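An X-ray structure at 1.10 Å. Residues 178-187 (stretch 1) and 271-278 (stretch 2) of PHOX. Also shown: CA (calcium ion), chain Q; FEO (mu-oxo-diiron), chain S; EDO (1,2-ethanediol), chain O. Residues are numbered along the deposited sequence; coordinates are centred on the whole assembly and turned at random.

Stretch 1, residues 178-187: NCANGKTPWG
Stretch 2 271-278: KHENAALA

The contact begins at a shared metal site: C179 from stretch 1 and E273 from stretch 2 bind different metals of one cluster. C179 (chi1 t) places SG 2.5 Å from FE1 of the mu-oxo-diiron group. E273, with chi1 t and chi2 near 93°, sets OE1 2.0 Å from FE2 and OE2 2.3 Å from the calcium ion, so one carboxylate bridges two metals. The cluster's oxo atom O lies 2.5 Å from the same calcium. C179 SG lies 3.2 Å from E273 OE2, each bound to a different metal of one cluster. CA-to-CB of C179 points toward stretch 2, whereas that of E273 points away, and its bent side chain carries the carboxylate to the metals.

From there the chains run in roughly the same direction, 29° apart end to end, burying 419 Å² in all. Stretch 1 is a strand from 178 to 183; stretch 2 passes into a strand that includes 277 and 278 and continues later in the chain. Both metal ligands have unusual backbone angles, C179 at -92/-87 and E273 at -88/-74, before extended conformations resume. A180 faces N274 with CA atoms 4.5 Å apart, G182 faces A275 at 4.7 Å, and T184 CA is 6.5 Å from L277 CA as the chains spread. Two backbone hydrogen bonds fix this register: A180 N to E273 O at 2.8 Å, somewhat bent at 132°, and A275 N to N181 O at 3.1 Å, nearly straight at 164°.

Glycine permits the close approach at G182, whose CA lies 3.1 Å from A275 O: a CB on G182 would clash with that oxygen. The methyl of A180 packs with CB 3.5 Å from N274 CB. Water extends the pairing. Water 1 lies 2.9 Å from N181 OD1 (chi1 p) and accepts from N274 ND2 (chi1 91°) at 3.0 Å, standing between the two asparagine side chains. Water 2 accepts from K183 N (3.1 Å) and L277 N (3.2 Å) and donates to A275 O (3.2 Å), linking the backbones where they diverge.

L277 closes the far end, with the largest covered area in the contact, 78 Å² of its own surface. Its CA-to-CB bond points toward stretch 1; chi1 is -94° and chi2 m, bringing CG 3.5 Å from K183 O. Its CD1 meets P185 CD at 4.1 Å and W186 CH2 at 4.2 Å, approaching the indole (chi1 p, chi2 96°) obliquely. A type I turn from T184 to G187, closed by G187 N to T184 O at 3.2 Å, presents these apolar groups; G187's positive phi suits glycine.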

ATOM      1  N   ASN A 178       2.504  -6.956  -3.635  1.00  6.38           N
ATOM      2  CA  ASN A 178       1.232  -6.294  -3.361  1.00  6.22           C
ATOM      3  C   ASN A 178       1.295  -5.480  -2.081  1.00  6.52           C
ATOM      4  O   ASN A 178       1.413  -6.032  -0.987  1.00  6.85           O
ATOM      5  CB  ASN A 178       0.122  -7.326  -3.237  1.00  6.33           C
ATOM      6  CG  ASN A 178       0.003  -8.164  -4.468  1.00  7.44           C
ATOM      7  OD1 ASN A 178       0.850  -9.021  -4.724  1.00  8.56           O
ATOM      8  ND2 ASN A 178      -0.934  -7.790  -5.331  1.00  9.51           N
ATOM      9  N   CYS A 179       1.250  -4.165  -2.243  1.00  6.11           N
ATOM     10  CA  CYS A 179       1.507  -3.220  -1.178  1.00  5.99           C
ATOM     11  C   CYS A 179       0.187  -2.869  -0.498  1.00  5.74           C
ATOM     12  O   CYS A 179      -0.239  -3.563   0.423  1.00  7.03           O
ATOM     13  CB  CYS A 179       2.225  -2.005  -1.763  1.00  6.14           C
ATOM     14  SG  CYS A 179       2.644  -0.754  -0.553  1.00  7.59           S
ATOM     15  N   ALA A 180      -0.529  -1.877  -1.005  1.00  6.30           N
ATOM     16  CA  ALA A 180      -1.805  -1.538  -0.388  1.00  6.38           C
ATOM     17  C   ALA A 180      -2.948  -1.552  -1.414  1.00  5.93           C
ATOM     18  O   ALA A 180      -2.901  -2.315  -2.398  1.00  6.84           O
ATOM     19  CB  ALA A 180      -1.698  -0.228   0.397  1.00  6.97           C
ATOM     20  N   ASN A 181      -4.054  -0.899  -1.062  1.00  6.27           N
ATOM     21  CA  ASN A 181      -5.365  -1.377  -1.453  1.00  6.59           C
ATOM     22  C   ASN A 181      -6.304  -0.252  -1.861  1.00  5.77           C
ATOM     23  O   ASN A 181      -6.094   0.915  -1.525  1.00  6.37           O
ATOM     24  CB  ASN A 181      -5.993  -2.156  -0.286  1.00  7.11           C
ATOM     25  CG  ASN A 181      -6.218  -1.289   0.940  1.00  7.34           C
ATOM     26  OD1 ASN A 181      -5.290  -0.640   1.442  1.00  7.16           O
ATOM     27  ND2 ASN A 181      -7.463  -1.205   1.381  1.00  7.64           N
ATOM     28  N   GLY A 182      -7.423  -0.657  -2.460  1.00  6.23           N
ATOM     29  CA  GLY A 182      -8.616   0.166  -2.569  1.00  7.01           C
ATOM     30  C   GLY A 182      -9.855  -0.693  -2.474  1.00  6.22           C
ATOM     31  O   GLY A 182      -9.806  -1.897  -2.704  1.00  6.83           O
ATOM     32  N   LYS A 183     -10.965  -0.054  -2.153  1.00  7.19           N
ATOM     33  CA  LYS A 183     -12.251  -0.721  -2.027  1.00  7.04           C
ATOM     34  C   LYS A 183     -13.239   0.051  -2.880  1.00  6.88           C
ATOM     35  O   LYS A 183     -13.435   1.243  -2.664  1.00  8.44           O
ATOM     36  CB  LYS A 183     -12.703  -0.707  -0.566  1.00  8.82           C
ATOM     37  CG  LYS A 183     -14.078  -1.318  -0.354  1.00 10.58           C
ATOM     38  CD  LYS A 183     -14.455  -1.323   1.116  1.00 15.89           C
ATOM     39  CE  LYS A 183     -15.849  -1.870   1.346  1.00 22.25           C
ATOM     40  NZ  LYS A 183     -16.217  -1.768   2.789  1.00 79.98           N
ATOM     41  N   THR A 184     -13.848  -0.616  -3.855  1.00  6.95           N
ATOM     42  CA  THR A 184     -14.732   0.096  -4.772  1.00  7.35           C
ATOM     43  C   THR A 184     -16.176   0.022  -4.282  1.00  7.69           C
ATOM     44  O   THR A 184     -16.575  -0.947  -3.629  1.00  8.92           O
ATOM     45  CB  THR A 184     -14.665  -0.450  -6.207  1.00  7.31           C
ATOM     46  OG1 THR A 184     -15.390  -1.682  -6.272  1.00  7.59           O
ATOM     47  CG2 THR A 184     -13.232  -0.636  -6.669  1.00  7.65           C
ATOM     48  N   PRO A 185     -16.995   0.998  -4.695  1.00  9.11           N
ATOM     49  CA  PRO A 185     -18.393   0.983  -4.293  1.00 11.03           C
ATOM     50  C   PRO A 185     -19.223  -0.005  -5.103  1.00 11.77           C
ATOM     51  O   PRO A 185     -20.399  -0.173  -4.808  1.00 21.67           O
ATOM     52  CB  PRO A 185     -18.854   2.428  -4.531  1.00 13.66           C
ATOM     53  CG  PRO A 185     -17.878   3.007  -5.486  1.00 14.48           C
ATOM     54  CD  PRO A 185     -16.576   2.313  -5.209  1.00 10.04           C
ATOM     55  N   TRP A 186     -18.611  -0.694  -6.067  1.00  9.51           N
ATOM     56  CA  TRP A 186     -19.287  -1.790  -6.763  1.00 10.47           C
ATOM     57  C   TRP A 186     -18.781  -3.142  -6.318  1.00 10.06           C
ATOM     58  O   TRP A 186     -18.994  -4.145  -6.998  1.00 12.82           O
ATOM     59  CB  TRP A 186     -19.181  -1.633  -8.286  1.00  9.96           C
ATOM     60  CG  TRP A 186     -17.781  -1.428  -8.808  1.00  9.36           C
ATOM     61  CD1 TRP A 186     -16.917  -2.392  -9.319  1.00  9.24           C
ATOM     62  CD2 TRP A 186     -17.067  -0.155  -8.941  1.00  8.90           C
ATOM     63  NE1 TRP A 186     -15.729  -1.821  -9.698  1.00  9.66           N
ATOM     64  CE2 TRP A 186     -15.761  -0.476  -9.504  1.00  8.55           C
ATOM     65  CE3 TRP A 186     -17.373   1.166  -8.664  1.00  9.17           C
ATOM     66  CZ2 TRP A 186     -14.783   0.492  -9.676  1.00  9.11           C
ATOM     67  CZ3 TRP A 186     -16.393   2.133  -8.870  1.00 10.06           C
ATOM     68  CH2 TRP A 186     -15.134   1.805  -9.374  1.00  9.67           C
ATOM     69  N   GLY A 187     -18.270  -3.209  -5.092  1.00  9.15           N
ATOM     70  CA  GLY A 187     -18.068  -4.487  -4.414  1.00  9.39           C
ATOM     71  C   GLY A 187     -16.819  -5.238  -4.832  1.00  8.91           C
ATOM     72  O   GLY A 187     -16.751  -6.454  -4.691  1.00 10.25           O
ATOM     73  N   LYS A 271       5.053   2.162  -9.330  1.00  6.31           N
ATOM     74  CA  LYS A 271       5.175   1.400  -8.096  1.00  6.23           C
ATOM     75  C   LYS A 271       4.038   1.795  -7.144  1.00  6.36           C
ATOM     76  O   LYS A 271       4.186   2.645  -6.264  1.00  6.63           O
ATOM     77  CB  LYS A 271       6.575   1.566  -7.503  1.00  6.79           C
ATOM     78  CG  LYS A 271       7.623   1.056  -8.465  1.00  6.53           C
ATOM     79  CD  LYS A 271       9.036   1.030  -7.919  1.00  7.90           C
ATOM     80  CE  LYS A 271      10.001   0.679  -9.039  1.00  9.30           C
ATOM     81  NZ  LYS A 271      11.423   0.702  -8.608  1.00 10.35           N
ATOM     82  N   HIS A 272       2.857   1.261  -7.447  1.00  6.15           N
ATOM     83  CA  HIS A 272       1.620   1.673  -6.791  1.00  5.87           C
ATOM     84  C   HIS A 272       1.633   1.332  -5.323  1.00  5.94           C
ATOM     85  O   HIS A 272       1.794   0.166  -4.965  1.00  6.97           O
ATOM     86  CB  HIS A 272       0.441   0.937  -7.417  1.00  6.33           C
ATOM     87  CG  HIS A 272       0.112   1.368  -8.817  1.00  6.12           C
ATOM     88  ND1 HIS A 272      -0.752   2.377  -9.072  1.00  6.35           N
ATOM     89  CD2 HIS A 272       0.493   0.856 -10.045  1.00  6.75           C
ATOM     90  CE1 HIS A 272      -0.902   2.508 -10.397  1.00  7.05           C
ATOM     91  NE2 HIS A 272      -0.143   1.587 -10.993  1.00  7.09           N
ATOM     92  N   GLU A 273       1.299   2.304  -4.475  1.00  5.78           N
ATOM     93  CA  GLU A 273       1.105   2.045  -3.049  1.00  5.73           C
ATOM     94  C   GLU A 273      -0.346   1.644  -2.776  1.00  5.83           C
ATOM     95  O   GLU A 273      -0.629   0.478  -2.516  1.00  6.30           O
ATOM     96  CB  GLU A 273       1.503   3.246  -2.207  1.00  6.42           C
ATOM     97  CG  GLU A 273       1.408   2.958  -0.715  1.00  6.49           C
ATOM     98  CD  GLU A 273       2.708   2.483  -0.100  1.00  6.36           C
ATOM     99  OE1 GLU A 273       3.767   2.652  -0.756  1.00  7.30           O
ATOM    100  OE2 GLU A 273       2.661   1.980   1.053  1.00  6.80           O
ATOM    101  N   ASN A 274      -1.272   2.602  -2.822  1.00  5.83           N
ATOM    102  CA  ASN A 274      -2.695   2.297  -2.653  1.00  6.03           C
ATOM    103  C   ASN A 274      -3.541   2.998  -3.709  1.00  5.59           C
ATOM    104  O   ASN A 274      -3.031   3.615  -4.642  1.00  6.11           O
ATOM    105  CB  ASN A 274      -3.194   2.540  -1.201  1.00  5.84           C
ATOM    106  CG  ASN A 274      -3.734   3.943  -0.965  1.00  5.97           C
ATOM    107  OD1 ASN A 274      -3.249   4.924  -1.531  1.00  6.22           O
ATOM    108  ND2 ASN A 274      -4.654   4.060  -0.013  1.00  6.71           N
ATOM    109  N   ALA A 275      -4.850   2.815  -3.597  1.00  6.24           N
ATOM    110  CA  ALA A 275      -5.792   3.304  -4.589  1.00  6.59           C
ATOM    111  C   ALA A 275      -7.021   3.824  -3.848  1.00  6.95           C
ATOM    112  O   ALA A 275      -7.800   3.054  -3.300  1.00  8.67           O
ATOM    113  CB  ALA A 275      -6.170   2.185  -5.548  1.00  7.63           C
ATOM    114  N   ALA A 276      -7.098   5.141  -3.708  1.00  6.31           N
ATOM    115  CA  ALA A 276      -8.104   5.785  -2.865  1.00  6.90           C
ATOM    116  C   ALA A 276      -9.311   6.181  -3.699  1.00  6.66           C
ATOM    117  O   ALA A 276      -9.197   7.008  -4.602  1.00  7.16           O
ATOM    118  CB  ALA A 276      -7.516   7.013  -2.188  1.00  7.55           C
ATOM    119  N   LEU A 277     -10.463   5.591  -3.401  1.00  6.84           N
ATOM    120  CA  LEU A 277     -11.678   5.832  -4.181  1.00  7.06           C
ATOM    121  C   LEU A 277     -12.387   7.107  -3.746  1.00  7.80           C
ATOM    122  O   LEU A 277     -12.587   7.348  -2.558  1.00  8.75           O
ATOM    123  CB  LEU A 277     -12.634   4.645  -4.049  1.00  7.58           C
ATOM    124  CG  LEU A 277     -12.529   3.572  -5.130  1.00  8.50           C
ATOM    125  CD1 LEU A 277     -13.060   4.061  -6.465  1.00  9.68           C
ATOM    126  CD2 LEU A 277     -11.113   3.046  -5.261  1.00 10.49           C
ATOM    127  N   ALA A 278     -12.908   7.823  -4.735  1.00  7.00           N
ATOM    128  CA  ALA A 278     -13.821   8.930  -4.525  1.00  7.64           C
ATOM    129  C   ALA A 278     -14.774   8.962  -5.716  1.00  7.24           C
ATOM    130  O   ALA A 278     -14.730   8.086  -6.580  1.00  7.32           O
ATOM    131  CB  ALA A 278     -13.042  10.240  -4.402  1.00  9.30           C
TER
HETATM  132 CA    CA Q1591       3.849   0.983   2.768  1.00  7.90          CA
HETATM  133 FE1  FEO S1594       4.907  -1.370   0.171  1.00  7.69          FE
HETATM  134 FE2  FEO S1594       5.584   2.020  -0.167  1.00  7.08          FE
HETATM  135  O   FEO S1594       5.287   0.415   0.864  1.00  7.92           O
HETATM  136  C1  EDO O 909     -19.422  -3.313   2.205  1.00 69.39           C
HETATM  137  O1  EDO O 909     -18.421  -3.184   3.360  1.00119.84           O
HETATM  138  C2  EDO O 909     -18.650  -3.304   0.880  1.00 27.47           C
HETATM  139  O2  EDO O 909     -19.335  -4.123  -0.085  1.00 88.67           O
HETATM  140  O   HOH W   1      -6.202   2.070   1.520  1.00  7.91           O
HETATM  141  O   HOH W   2     -10.536   2.952  -1.612  1.00 12.32           O
HETATM  142  O   HOH W   3       4.325  -1.755   2.215  1.00  8.23           O
HETATM  143  O   HOH W   4       1.740  -0.347   2.452  1.00  8.22           O
HETATM  144  O   HOH W   5       3.264  -0.019   4.970  1.00  9.43           O
HETATM  145  O   HOH W   6       6.226   0.170   3.540  1.00 10.54           O
HETATM  146  O   HOH W   7       7.065  -1.617   0.828  1.00 13.70           O